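Uncharacterized protein (PDB 4LG3) is of unknown function but belongs to the DUF4875 family of the CamS-like clan. Local coordinates at residues V51-L56 with F173-P178; A58-A63 with A94-A99; C132-M137 with R150-A155. All coordinates share one frame; numbering follows the deposited sequence.

Overall arrangement
Three contacts tie this single chain together. From the N terminus, residues 51-56, the first half of interaction 1, lead into helix 53-71, which continues through 58-63 and meets strand 92-98 in interaction 2, closing a loop of 30 residues. Farther on, helix 125-137 meets helix 149-160 in interaction 3, which closes a loop of 12 residues about 31 Å, centre to centre, from interaction 2. The chain then returns to the sheet as strand 175-176, where interaction 1 closes. Interactions 2 and 3 follow in series, both nested inside interaction 1. Interactions 1 and 2 touch chiefly through Phe177, which packs against Ile61 and the Thr95 carbonyl, so helix 53-71 is held to the sheet at both.

Interaction 1 (V51-L56 with F173-P178)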
loop_
_atom_site.group_PDB
_atom_site.type_symbol
_atom_site.label_atom_id
_atom_site.label_comp_id
_atom_site.label_asym_id
_atom_site.label_seq_id
_atom_site.Cartn_x
_atom_site.Cartn_y
_atom_site.Cartn_z
ATOM N N VAL A 51 -4.555 -3.819 12.693
ATOM C CA VAL A 51 -3.476 -2.844 12.545
ATOM C C VAL A 51 -4.141 -1.454 12.474
ATOM O O VAL A 51 -5.008 -1.232 11.630
ATOM C CB VAL A 51 -2.551 -3.137 11.327
ATOM C CG1 VAL A 51 -1.410 -2.139 11.252
ATOM C CG2 VAL A 51 -1.996 -4.556 11.393
ATOM N N SER A 52 -3.791 -0.557 13.419
ATOM C CA SER A 52 -4.341 0.793 13.463
ATOM C C SER A 52 -3.801 1.684 12.322
ATOM O O SER A 52 -2.785 1.370 11.695
ATOM C CB SER A 52 -4.040 1.441 14.802
ATOM O OG SER A 52 -2.649 1.644 14.950
ATOM N N LYS A 53 -4.489 2.811 12.086
ATOM C CA LYS A 53 -4.117 3.839 11.123
ATOM C C LYS A 53 -2.728 4.374 11.492
ATOM O O LYS A 53 -1.886 4.595 10.611
ATOM C CB LYS A 53 -5.162 4.978 11.158
ATOM C CG LYS A 53 -4.944 6.032 10.096
ATOM C CD LYS A 53 -5.911 7.176 10.210
ATOM C CE LYS A 53 -5.590 8.229 9.178
ATOM N NZ LYS A 53 -6.566 9.344 9.204
ATOM N N ARG A 54 -2.504 4.565 12.808
ATOM C CA ARG A 54 -1.259 5.060 13.368
ATOM C C ARG A 54 -0.112 4.086 13.053
ATOM O O ARG A 54 0.962 4.525 12.660
ATOM C CB ARG A 54 -1.424 5.301 14.876
ATOM C CG ARG A 54 -0.252 5.990 15.562
ATOM C CD ARG A 54 -0.139 7.461 15.231
ATOM N NE ARG A 54 0.928 8.141 15.969
ATOM C CZ ARG A 54 2.198 8.207 15.574
ATOM N NH1 ARG A 54 2.589 7.597 14.453
ATOM N NH2 ARG A 54 3.090 8.870 16.301
ATOM N N GLN A 55 -0.356 2.779 13.150
ATOM C CA GLN A 55 0.644 1.756 12.851
ATOM C C GLN A 55 0.961 1.706 11.352
ATOM O O GLN A 55 2.121 1.544 10.989
ATOM C CB GLN A 55 0.162 0.403 13.347
ATOM C CG GLN A 55 0.333 0.250 14.852
ATOM C CD GLN A 55 -0.347 -0.971 15.399
ATOM O OE1 GLN A 55 -1.273 -1.521 14.802
ATOM N NE2 GLN A 55 0.088 -1.421 16.562
ATOM N N LEU A 56 -0.059 1.887 10.490
ATOM C CA LEU A 56 0.111 1.918 9.042
ATOM C C LEU A 56 0.963 3.125 8.640
ATOM O O LEU A 56 1.876 2.989 7.830
ATOM C CB LEU A 56 -1.258 1.933 8.307
ATOM C CG LEU A 56 -2.173 0.684 8.490
ATOM C CD1 LEU A 56 -3.522 0.921 7.863
ATOM C CD2 LEU A 56 -1.533 -0.573 7.916
ATOM N N PHE A 173 -11.066 2.920 1.840
ATOM C CA PHE A 173 -10.300 3.960 1.164
ATOM C C PHE A 173 -9.314 4.664 2.129
ATOM O O PHE A 173 -9.594 4.817 3.332
ATOM C CB PHE A 173 -11.258 5.009 0.517
ATOM C CG PHE A 173 -11.830 4.559 -0.810
ATOM C CD1 PHE A 173 -10.995 4.307 -1.904
ATOM C CD2 PHE A 173 -13.201 4.376 -0.969
ATOM C CE1 PHE A 173 -11.526 3.877 -3.128
ATOM C CE2 PHE A 173 -13.728 3.929 -2.191
ATOM C CZ PHE A 173 -12.884 3.679 -3.264
ATOM N N PRO A 174 -8.182 5.172 1.599
ATOM C CA PRO A 174 -7.227 5.877 2.470
ATOM C C PRO A 174 -7.767 7.226 2.899
ATOM O O PRO A 174 -8.673 7.759 2.281
ATOM C CB PRO A 174 -5.970 6.018 1.579
ATOM C CG PRO A 174 -6.184 5.037 0.434
ATOM C CD PRO A 174 -7.666 5.083 0.218
ATOM N N GLU A 175 -7.234 7.740 3.986
ATOM C CA GLU A 175 -7.544 9.067 4.521
ATOM C C GLU A 175 -6.244 9.816 4.684
ATOM O O GLU A 175 -5.237 9.145 4.926
ATOM C CB GLU A 175 -8.202 8.982 5.924
ATOM C CG GLU A 175 -9.452 8.152 6.087
ATOM C CD GLU A 175 -9.931 8.146 7.526
ATOM O OE1 GLU A 175 -9.098 8.384 8.431
ATOM O OE2 GLU A 175 -11.150 7.960 7.744
ATOM N N PRO A 176 -6.215 11.172 4.743
ATOM C CA PRO A 176 -4.948 11.834 5.106
ATOM C C PRO A 176 -4.561 11.470 6.548
ATOM O O PRO A 176 -5.395 10.954 7.294
ATOM C CB PRO A 176 -5.259 13.331 4.959
ATOM C CG PRO A 176 -6.565 13.405 4.236
ATOM C CD PRO A 176 -7.303 12.157 4.542
ATOM N N PHE A 177 -3.309 11.670 6.930
ATOM C CA PHE A 177 -2.892 11.436 8.319
ATOM C C PHE A 177 -2.096 12.665 8.747
ATOM O O PHE A 177 -1.529 13.351 7.875
ATOM C CB PHE A 177 -2.180 10.095 8.572
ATOM C CG PHE A 177 -0.749 9.919 8.115
ATOM C CD1 PHE A 177 0.302 10.532 8.805
ATOM C CD2 PHE A 177 -0.438 9.027 7.096
ATOM C CE1 PHE A 177 1.622 10.326 8.424
ATOM C CE2 PHE A 177 0.886 8.823 6.705
ATOM C CZ PHE A 177 1.909 9.471 7.379
ATOM N N PRO A 178 -2.135 13.037 10.046
ATOM C CA PRO A 178 -1.515 14.304 10.451
ATOM C C PRO A 178 0.005 14.339 10.326
ATOM O O PRO A 178 0.702 13.356 10.574
ATOM C CB PRO A 178 -1.951 14.471 11.910
ATOM C CG PRO A 178 -3.105 13.570 12.075
ATOM C CD PRO A 178 -2.818 12.404 11.186
#
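Lys53 reaches across from the first turn of helix 53-71 to strand 175-176, and its ammonium group carries the polar part of the contact. In a salt bridge, Lys53 NZ lies 2.8 Å from Glu175 OE1, which accepts through its anti lone pair, the one turned away from the second carboxylate oxygen. The amine also donates to a backbone acceptor, with Lys53 NZ 2.8 Å from Pro176 O; a C=O...N angle of 162° places the nitrogen almost straight beyond the carbonyl. The lysine is fully extended, with CG anti to the backbone N (chi1 -174°), which carries the amine over to the strand, where it crosses the glutamate chain at about a right angle.

The apolar part is small. Lys53 CE lies 3.9 Å from Phe177 CB, while the phenylalanine ring turns away from the lysine toward Ala57 and Ile61 of the same helix.

The helix end from which Lys53 departs is closed by a capping box of Ser52 and Gln55: Gln55 N donates to Ser52 OG at 3.1 Å, and Ser52 N donates to Gln55 OE1 at 3.0 Å. On the other side, backbone bonds of Glu175 with Ala118 and of Phe177 with Leu116 hold the strand that carries the acceptors against strand 113-118.

The chemistry implies a two-point grip on one ammonium group, by a carboxylate and a main-chain carbonyl. Both bonds would be consistent with a charged lysine, and together they fasten the start of the helix to a strand near the C terminus.

Interaction 2 (A58-A63 with A94-A99); sequences ATVIAA and ATATYA. With SO4 (sulfate ion), chain D.
Tyr98 OH donates to sulfate oxygen O2 at 2.7 Å, the shortest polar bond here, at the end of strand 92-98. The sulfate oxygen sits at the ring's edge, near its plane, and O2 is also 3.3 Å from Tyr98 CE1. A chi1 near 180° stands the Tyr98 ring up from the strand on the helix side and carries its hydroxyl out to the ion. Trp113 NE1 gives the sulfate a further hydrogen bond, and the Trp113 ring stacks with that of Tyr98. The ion probably comes from the crystallisation liquor, so the site need not be a natural anion pocket.

Between residues 58-63 of helix 53-71 and the strand, the contact is hydrophobic and centred on Val60. Its two methyls are shared out between successive alanines that face the helix: Val60 CG1 meets Ala94 CB at 3.8 Å, and Val60 CG2 meets Ala96 CB, also at 3.8 Å. The second methyl, Val60 CG2, lies 3.9 Å from Thr95 O as well, resting on the backbone between the alanines. Ala94 and Ala96 point toward the helix while Thr95 and Thr97 point away, the usual alternation of a strand. The Thr95 hydroxyl is hydrogen-bonded to Thr115 O and to Gln117 NE2 of the adjacent strand.

Consistent with the small alanine side chains, the helix lies close: the axes of the two short segments approach to 7.6 Å, and Val60 and Ala96 have CA atoms 6.0 Å apart. Helix and strand segments run in broadly the same direction, 32° apart. Val60 also touches Ile78 and Leu80 of neighbouring strand 75-81. A helix lying nearly along the strands on one face of a mixed sheet, its valine bedded among alanines and larger aliphatic residues, is a packing typical of alpha/beta folds.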
loop_
_atom_site.group_PDB
_atom_site.type_symbol
_atom_site.label_atom_id
_atom_site.label_comp_id
_atom_site.label_asym_id
_atom_site.label_seq_id
_atom_site.Cartn_x
_atom_site.Cartn_y
_atom_site.Cartn_z
ATOM N N ALA A 58 3.093 4.829 10.725
ATOM C CA ALA A 58 4.421 4.602 11.308
ATOM C C ALA A 58 5.272 3.687 10.432
ATOM O O ALA A 58 6.485 3.864 10.389
ATOM C CB ALA A 58 4.301 4.013 12.700
ATOM N N THR A 59 4.633 2.738 9.712
ATOM C CA THR A 59 5.306 1.784 8.829
ATOM C C THR A 59 5.903 2.517 7.608
ATOM O O THR A 59 7.083 2.314 7.290
ATOM C CB THR A 59 4.323 0.667 8.431
ATOM O OG1 THR A 59 3.852 0.052 9.622
ATOM C CG2 THR A 59 4.961 -0.418 7.544
ATOM N N VAL A 60 5.104 3.384 6.956
ATOM C CA VAL A 60 5.549 4.118 5.774
ATOM C C VAL A 60 6.546 5.205 6.167
ATOM O O VAL A 60 7.503 5.421 5.422
ATOM C CB VAL A 60 4.402 4.648 4.840
ATOM C CG1 VAL A 60 3.688 3.478 4.136
ATOM C CG2 VAL A 60 3.408 5.539 5.589
ATOM N N ILE A 61 6.362 5.837 7.354
ATOM C CA ILE A 61 7.303 6.829 7.877
ATOM C C ILE A 61 8.669 6.164 8.059
ATOM O O ILE A 61 9.640 6.681 7.533
ATOM C CB ILE A 61 6.788 7.520 9.181
ATOM C CG1 ILE A 61 5.540 8.410 8.867
ATOM C CG2 ILE A 61 7.891 8.375 9.855
ATOM C CD1 ILE A 61 4.645 8.739 10.108
ATOM N N ALA A 62 8.734 5.008 8.746
ATOM C CA ALA A 62 9.970 4.258 9.026
ATOM C C ALA A 62 10.625 3.753 7.757
ATOM O O ALA A 62 11.843 3.788 7.671
ATOM C CB ALA A 62 9.685 3.087 9.949
ATOM N N ALA A 63 9.830 3.285 6.765
ATOM C CA ALA A 63 10.362 2.821 5.496
ATOM C C ALA A 63 10.985 4.004 4.736
ATOM O O ALA A 63 12.105 3.873 4.242
ATOM C CB ALA A 63 9.264 2.164 4.685
ATOM N N ALA A 94 -1.470 2.805 2.882
ATOM C CA ALA A 94 -0.782 3.992 3.379
ATOM C C ALA A 94 0.228 4.483 2.380
ATOM O O ALA A 94 0.777 3.681 1.618
ATOM C CB ALA A 94 -0.062 3.671 4.711
ATOM N N THR A 95 0.534 5.794 2.433
ATOM C CA THR A 95 1.536 6.471 1.600
ATOM C C THR A 95 2.246 7.556 2.390
ATOM O O THR A 95 1.653 8.150 3.293
ATOM C CB THR A 95 0.928 7.133 0.315
ATOM O OG1 THR A 95 0.040 8.193 0.677
ATOM C CG2 THR A 95 0.253 6.171 -0.614
ATOM N N ALA A 96 3.481 7.889 1.964
ATOM C CA ALA A 96 4.293 8.966 2.525
ATOM C C ALA A 96 5.442 9.307 1.596
ATOM O O ALA A 96 6.111 8.411 1.070
ATOM C CB ALA A 96 4.834 8.579 3.910
ATOM N N THR A 97 5.669 10.610 1.398
ATOM C CA THR A 97 6.793 11.133 0.643
ATOM C C THR A 97 7.645 11.961 1.639
ATOM O O THR A 97 7.134 12.794 2.373
ATOM C CB THR A 97 6.336 11.874 -0.616
ATOM O OG1 THR A 97 5.619 10.951 -1.474
ATOM C CG2 THR A 97 7.510 12.480 -1.377
ATOM N N TYR A 98 8.933 11.679 1.658
ATOM C CA TYR A 98 9.941 12.255 2.532
ATOM C C TYR A 98 11.074 12.906 1.747
ATOM O O TYR A 98 11.697 12.252 0.902
ATOM C CB TYR A 98 10.501 11.132 3.414
ATOM C CG TYR A 98 11.552 11.538 4.434
ATOM C CD1 TYR A 98 11.437 12.730 5.154
ATOM C CD2 TYR A 98 12.603 10.679 4.755
ATOM C CE1 TYR A 98 12.359 13.069 6.143
ATOM C CE2 TYR A 98 13.534 11.010 5.743
ATOM C CZ TYR A 98 13.417 12.216 6.421
ATOM O OH TYR A 98 14.312 12.561 7.400
ATOM N N ALA A 99 11.332 14.192 2.032
ATOM C CA ALA A 99 12.413 15.012 1.474
ATOM C C ALA A 99 13.240 15.540 2.662
ATOM O O ALA A 99 12.927 16.614 3.180
ATOM C CB ALA A 99 11.846 16.140 0.632
HETATM S S SO4 D . 12.574 14.820 10.081
HETATM O O1 SO4 D . 13.224 14.167 11.226
HETATM O O2 SO4 D . 13.401 14.601 8.892
HETATM O O3 SO4 D . 11.212 14.273 9.915
HETATM O O4 SO4 D . 12.474 16.259 10.330
#

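Interaction 3 (C132-M137 with R150-A155); sequences CLWGEM and RRLKAA. With EDO (1,2-ethanediol), chain H.
Leu152 projects from helix 149-160 onto the indole of Trp134, and these two residues bury more surface in the contact than any others. The methyl CD2 of Leu152 rests over one face of the Trp134 six-membered ring, 3.7 Å from its centroid and 14° off the normal, a CH-pi contact nearly on the ring axis. The other methyl serves a different partner: Leu152 CD1 packs against CB of selenomethionine Met137 at 3.7 Å. The leucine fork thus fits between residues about one turn of helix 125-137 apart.

Rotation about the first side-chain bond of Trp134, with CG opposite the backbone N, swings the indole toward the second helix although its CB does not point that way. The indole edge has other company. Lys153 CG approaches Trp134 CZ3 at 4.2 Å, near the ring plane. Trp134 NE1 donates to O1 of a bound 1,2-ethanediol at 3.0 Å, with an N-H...O angle of 168°; Arg138 NE is also hydrogen-bonded to this probable crystallisation additive.

The axes of the two segments approach to 10.6 Å at 125°; the chain between the helices forms the small hairpin of strands 142-143 and 146-147. Phe141 touches Leu152 and Ala155 from the connecting loop, while Leu133 reaches Ile156 and Leu160 farther along helix 149-160, extending the apolar seam between the two helices.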
loop_
_atom_site.group_PDB
_atom_site.type_symbol
_atom_site.label_atom_id
_atom_site.label_comp_id
_atom_site.label_asym_id
_atom_site.label_seq_id
_atom_site.Cartn_x
_atom_site.Cartn_y
_atom_site.Cartn_z
ATOM N N CYS A 132 -7.604 -10.814 -4.084
ATOM C CA CYS A 132 -6.816 -11.796 -4.816
ATOM C C CYS A 132 -7.664 -12.431 -5.947
ATOM O O CYS A 132 -7.188 -12.506 -7.089
ATOM C CB CYS A 132 -6.264 -12.852 -3.864
ATOM S SG CYS A 132 -5.220 -14.092 -4.671
ATOM N N LEU A 133 -8.926 -12.828 -5.643
ATOM C CA LEU A 133 -9.841 -13.387 -6.633
ATOM C C LEU A 133 -10.187 -12.346 -7.684
ATOM O O LEU A 133 -10.110 -12.656 -8.863
ATOM C CB LEU A 133 -11.106 -13.948 -5.993
ATOM C CG LEU A 133 -10.944 -15.149 -5.055
ATOM C CD1 LEU A 133 -12.289 -15.623 -4.551
ATOM C CD2 LEU A 133 -10.208 -16.288 -5.724
ATOM N N TRP A 134 -10.470 -11.092 -7.261
ATOM C CA TRP A 134 -10.732 -9.939 -8.136
ATOM C C TRP A 134 -9.625 -9.821 -9.182
ATOM O O TRP A 134 -9.918 -9.840 -10.372
ATOM C CB TRP A 134 -10.821 -8.633 -7.314
ATOM C CG TRP A 134 -11.386 -7.473 -8.083
ATOM C CD1 TRP A 134 -10.724 -6.673 -8.972
ATOM C CD2 TRP A 134 -12.752 -7.027 -8.081
ATOM N NE1 TRP A 134 -11.586 -5.748 -9.514
ATOM C CE2 TRP A 134 -12.839 -5.942 -8.987
ATOM C CE3 TRP A 134 -13.909 -7.418 -7.375
ATOM C CZ2 TRP A 134 -14.035 -5.225 -9.188
ATOM C CZ3 TRP A 134 -15.094 -6.724 -7.588
ATOM C CH2 TRP A 134 -15.153 -5.643 -8.486
ATOM N N GLY A 135 -8.373 -9.758 -8.720
ATOM C CA GLY A 135 -7.192 -9.657 -9.571
ATOM C C GLY A 135 -6.985 -10.800 -10.549
ATOM O O GLY A 135 -6.577 -10.571 -11.689
ATOM N N GLU A 136 -7.278 -12.031 -10.121
ATOM C CA GLU A 136 -7.110 -13.247 -10.912
ATOM C C GLU A 136 -8.175 -13.449 -11.965
ATOM O O GLU A 136 -7.896 -14.017 -13.027
ATOM C CB GLU A 136 -7.137 -14.473 -9.990
ATOM C CG GLU A 136 -5.812 -14.739 -9.291
ATOM C CD GLU A 136 -5.740 -15.967 -8.398
ATOM O OE1 GLU A 136 -6.738 -16.720 -8.314
ATOM O OE2 GLU A 136 -4.672 -16.173 -7.776
HETATM N N MSE A 137 -9.406 -13.030 -11.654
HETATM C CA MSE A 137 -10.600 -13.307 -12.449
HETATM C C MSE A 137 -11.073 -12.183 -13.370
HETATM O O MSE A 137 -11.719 -12.494 -14.380
HETATM C CB MSE A 137 -11.760 -13.674 -11.499
HETATM C CG MSE A 137 -11.553 -14.981 -10.750
HETATM SE SE MSE A 137 -12.967 -15.399 -9.472
HETATM C CE MSE A 137 -12.154 -16.916 -8.713
ATOM N N ARG A 150 -20.936 -6.436 -11.784
ATOM C CA ARG A 150 -22.113 -7.228 -11.414
ATOM C C ARG A 150 -21.811 -8.734 -11.488
ATOM O O ARG A 150 -22.002 -9.447 -10.499
ATOM C CB ARG A 150 -23.301 -6.874 -12.337
ATOM C CG ARG A 150 -24.652 -7.348 -11.826
ATOM C CD ARG A 150 -25.638 -7.470 -12.970
ATOM N NE ARG A 150 -25.342 -8.603 -13.851
ATOM C CZ ARG A 150 -26.269 -9.405 -14.373
ATOM N NH1 ARG A 150 -27.556 -9.206 -14.107
ATOM N NH2 ARG A 150 -25.919 -10.408 -15.167
ATOM N N ARG A 151 -21.316 -9.195 -12.656
ATOM C CA ARG A 151 -20.974 -10.587 -12.927
ATOM C C ARG A 151 -19.720 -11.033 -12.161
ATOM O O ARG A 151 -19.681 -12.184 -11.721
ATOM C CB ARG A 151 -20.817 -10.831 -14.439
ATOM C CG ARG A 151 -22.130 -11.273 -15.088
ATOM C CD ARG A 151 -22.055 -11.455 -16.587
ATOM N NE ARG A 151 -23.393 -11.610 -17.169
ATOM C CZ ARG A 151 -24.039 -10.666 -17.853
ATOM N NH1 ARG A 151 -23.470 -9.483 -18.066
ATOM N NH2 ARG A 151 -25.254 -10.899 -18.335
ATOM N N LEU A 152 -18.706 -10.147 -11.992
ATOM C CA LEU A 152 -17.494 -10.494 -11.239
ATOM C C LEU A 152 -17.821 -10.653 -9.751
ATOM O O LEU A 152 -17.375 -11.633 -9.151
ATOM C CB LEU A 152 -16.355 -9.477 -11.440
ATOM C CG LEU A 152 -15.009 -9.767 -10.732
ATOM C CD1 LEU A 152 -14.483 -11.174 -11.031
ATOM C CD2 LEU A 152 -13.978 -8.738 -11.094
ATOM N N LYS A 153 -18.612 -9.710 -9.173
ATOM C CA LYS A 153 -19.069 -9.750 -7.779
ATOM C C LYS A 153 -19.841 -11.062 -7.497
ATOM O O LYS A 153 -19.612 -11.690 -6.462
ATOM C CB LYS A 153 -19.966 -8.534 -7.437
ATOM C CG LYS A 153 -19.229 -7.233 -7.141
ATOM C CD LYS A 153 -20.200 -6.119 -6.700
ATOM C CE LYS A 153 -19.533 -4.753 -6.647
ATOM N NZ LYS A 153 -19.826 -4.014 -5.385
ATOM N N ALA A 154 -20.727 -11.479 -8.431
ATOM C CA ALA A 154 -21.543 -12.694 -8.314
ATOM C C ALA A 154 -20.707 -13.989 -8.348
ATOM O O ALA A 154 -20.983 -14.903 -7.568
ATOM C CB ALA A 154 -22.583 -12.732 -9.416
ATOM N N ALA A 155 -19.698 -14.069 -9.245
ATOM C CA ALA A 155 -18.831 -15.239 -9.386
ATOM C C ALA A 155 -17.946 -15.427 -8.150
ATOM O O ALA A 155 -17.697 -16.573 -7.766
ATOM C CB ALA A 155 -17.976 -15.108 -10.634
HETATM C C1 EDO H . -12.360 -2.740 -11.886
HETATM O O1 EDO H . -11.255 -3.614 -11.559
HETATM C C2 EDO H . -12.987 -2.006 -10.617
HETATM O O2 EDO H . -12.038 -1.827 -9.520
#